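PDB 3SZH: Avidin/streptavidin from Shewanella denitrificans, which binds biotin with high affinity, as a thermostable avidin-family protein from a cold-adapted bacterium. Local coordinates for the interface of chains A and B. Sequence-based numbering; all coordinates share one arbitrary frame. Chains: chain A/B, Avidin/streptavidin.

The interface of chains A and B. Residues chain A 51-53, 64-66, 77; chain B 31, 53-55, 62.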
loop_
_atom_site.group_PDB
_atom_site.type_symbol
_atom_site.label_atom_id
_atom_site.label_comp_id
_atom_site.label_asym_id
_atom_site.label_seq_id
_atom_site.Cartn_x
_atom_site.Cartn_y
_atom_site.Cartn_z
ATOM N N PRO A 51 -13.244 -1.638 -1.392
ATOM C CA PRO A 51 -12.439 -0.889 -2.393
ATOM C C PRO A 51 -10.926 -1.030 -2.243
ATOM O O PRO A 51 -10.412 -1.087 -1.116
ATOM C CB PRO A 51 -12.875 0.560 -2.163
ATOM C CG PRO A 51 -14.270 0.446 -1.596
ATOM C CD PRO A 51 -14.232 -0.768 -0.712
ATOM N N VAL A 52 -10.237 -1.063 -3.377
ATOM C CA VAL A 52 -8.801 -1.238 -3.444
ATOM C C VAL A 52 -8.207 -0.091 -4.233
ATOM O O VAL A 52 -8.770 0.338 -5.256
ATOM C CB VAL A 52 -8.471 -2.575 -4.150
ATOM C CG1 VAL A 52 -6.973 -2.753 -4.353
ATOM C CG2 VAL A 52 -9.083 -3.745 -3.422
ATOM N N ASN A 53 -7.056 0.381 -3.791
ATOM C CA ASN A 53 -6.221 1.252 -4.629
ATOM C C ASN A 53 -4.804 0.692 -4.682
ATOM O O ASN A 53 -4.488 -0.300 -4.027
ATOM C CB ASN A 53 -6.283 2.735 -4.177
ATOM C CG ASN A 53 -5.832 2.951 -2.750
ATOM O OD1 ASN A 53 -5.053 2.166 -2.194
ATOM N ND2 ASN A 53 -6.313 4.041 -2.134
ATOM N N SER A 64 -3.917 -2.064 -1.838
ATOM C CA SER A 64 -4.253 -1.914 -0.425
ATOM C C SER A 64 -5.753 -1.721 -0.299
ATOM O O SER A 64 -6.392 -1.091 -1.140
ATOM C CB SER A 64 -3.452 -0.743 0.177
ATOM O OG SER A 64 -3.736 -0.497 1.561
ATOM N N THR A 65 -6.294 -2.283 0.789
ATOM C CA THR A 65 -7.705 -2.143 1.085
ATOM C C THR A 65 -7.905 -1.796 2.563
ATOM O O THR A 65 -7.246 -2.340 3.440
ATOM C CB THR A 65 -8.507 -3.405 0.658
ATOM O OG1 THR A 65 -9.910 -3.112 0.691
ATOM C CG2 THR A 65 -8.218 -4.636 1.509
ATOM N N LYS A 66 -8.801 -0.842 2.820
ATOM C CA LYS A 66 -9.269 -0.526 4.160
ATOM C C LYS A 66 -10.477 -1.420 4.437
ATOM O O LYS A 66 -11.429 -1.473 3.660
ATOM C CB LYS A 66 -9.640 0.955 4.214
ATOM C CG LYS A 66 -10.348 1.389 5.497
ATOM C CD LYS A 66 -10.555 2.898 5.526
ATOM C CE LYS A 66 -11.459 3.302 6.685
ATOM N NZ LYS A 66 -11.526 4.768 6.840
ATOM N N ILE A 77 -6.275 -2.161 7.959
ATOM C CA ILE A 77 -5.903 -1.956 6.557
ATOM C C ILE A 77 -4.885 -3.022 6.175
ATOM O O ILE A 77 -3.905 -3.242 6.888
ATOM C CB ILE A 77 -5.249 -0.559 6.357
ATOM C CG1 ILE A 77 -6.161 0.584 6.833
ATOM C CG2 ILE A 77 -4.865 -0.356 4.891
ATOM C CD1 ILE A 77 -5.427 1.873 7.013
ATOM N N GLU B 31 -9.897 7.474 2.143
ATOM C CA GLU B 31 -8.936 7.302 1.066
ATOM C C GLU B 31 -8.006 8.495 1.007
ATOM O O GLU B 31 -8.458 9.642 1.126
ATOM C CB GLU B 31 -9.613 7.076 -0.277
ATOM C CG GLU B 31 -8.677 6.319 -1.173
ATOM C CD GLU B 31 -9.197 6.022 -2.564
ATOM O OE1 GLU B 31 -10.413 6.110 -2.818
ATOM O OE2 GLU B 31 -8.358 5.661 -3.400
ATOM N N ASN B 53 -0.942 7.243 -2.931
ATOM C CA ASN B 53 -2.307 6.923 -2.542
ATOM C C ASN B 53 -2.271 6.037 -1.289
ATOM O O ASN B 53 -1.201 5.668 -0.822
ATOM C CB ASN B 53 -3.122 6.305 -3.707
ATOM C CG ASN B 53 -2.508 5.049 -4.260
ATOM O OD1 ASN B 53 -1.773 4.334 -3.566
ATOM N ND2 ASN B 53 -2.814 4.739 -5.524
ATOM N N GLY B 54 -3.440 5.734 -0.726
ATOM C CA GLY B 54 -3.491 4.910 0.481
ATOM C C GLY B 54 -4.810 5.052 1.186
ATOM O O GLY B 54 -5.817 5.470 0.591
ATOM N N TRP B 55 -4.769 4.753 2.489
ATOM C CA TRP B 55 -5.963 4.695 3.345
ATOM C C TRP B 55 -5.595 5.119 4.760
ATOM O O TRP B 55 -4.491 4.821 5.241
ATOM C CB TRP B 55 -6.490 3.253 3.444
ATOM C CG TRP B 55 -6.987 2.686 2.155
ATOM C CD1 TRP B 55 -6.351 1.768 1.379
ATOM C CD2 TRP B 55 -8.235 2.981 1.522
ATOM N NE1 TRP B 55 -7.118 1.514 0.264
ATOM C CE2 TRP B 55 -8.277 2.244 0.324
ATOM C CE3 TRP B 55 -9.321 3.813 1.848
ATOM C CZ2 TRP B 55 -9.374 2.303 -0.563
ATOM C CZ3 TRP B 55 -10.406 3.882 0.978
ATOM C CH2 TRP B 55 -10.426 3.132 -0.220
ATOM N N SER B 62 -2.051 3.308 5.617
ATOM C CA SER B 62 -1.211 2.731 4.572
ATOM C C SER B 62 -1.005 3.800 3.508
ATOM O O SER B 62 -1.932 4.567 3.196
ATOM C CB SER B 62 -1.835 1.464 3.957
ATOM O OG SER B 62 -2.869 1.765 3.055
HETATM O O HOH W 1 -2.321 2.163 -1.961
#
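Strands 50-57, 60-66 and 76-85 of chain A, through A:Asn53, A:Ser64, A:Lys66 and A:Ile77, face strands 31-37, 50-57 and 60-66 of chain B, where B:Trp55, B:Glu31 and B:Ser62 receive them. Two avidin-family beta-barrels thus meet by their outer walls in a two-fold symmetric interface, probably the dimer of the protein, and the patch illustrates how one indole can be clamped between polar and aliphatic groups. B:Trp55 carries its CG anti to the carbonyl carbon (chi1 -65°), which lays the ring against the wall of the other barrel, between the side chains of A:Asn53 and A:Lys66. On one face lies the amide of A:Asn53, turned 25° from the ring plane, its ND2 3.4 Å above the indole plane and toward the rim. The opposite face takes the aliphatic start of A:Lys66, whose CB stands 3.7 Å from CD2 of B:Trp55. NE1 makes a weak, bent hydrogen bond of 3.0 Å to the carbonyl O of A:Ser64, and CH2 touches CB of A:Pro51, off the ring plane on the A:Lys66 side. An alanine in place of B:Trp55 would probably leave a gap between the A:Asn53 amide and A:Lys66, and deprive the A:Ser64 carbonyl of its indole N-H.

The rotation of the amide is fixed by two acceptors close to its plane. ND2 meets OE2 of B:Glu31 tip to tip, at 2.9 Å and nearly straight, on the anti side of the carboxylate but tilted 34° out of its plane; it also donates to the backbone O of B:Gly54 at 3.1 Å, arriving from above that carbonyl's plane. Its other end, OD1, reaches a water at 2.7 Å that also binds OD1 of B:Asn53, tying together the symmetry-related asparagines. At the indole edge, in the ring plane, OG of A:Ser64 and OG of B:Ser62 share a hydrogen bond of 2.8 Å. CG2 of A:Ile77 packs against CB of B:Ser62.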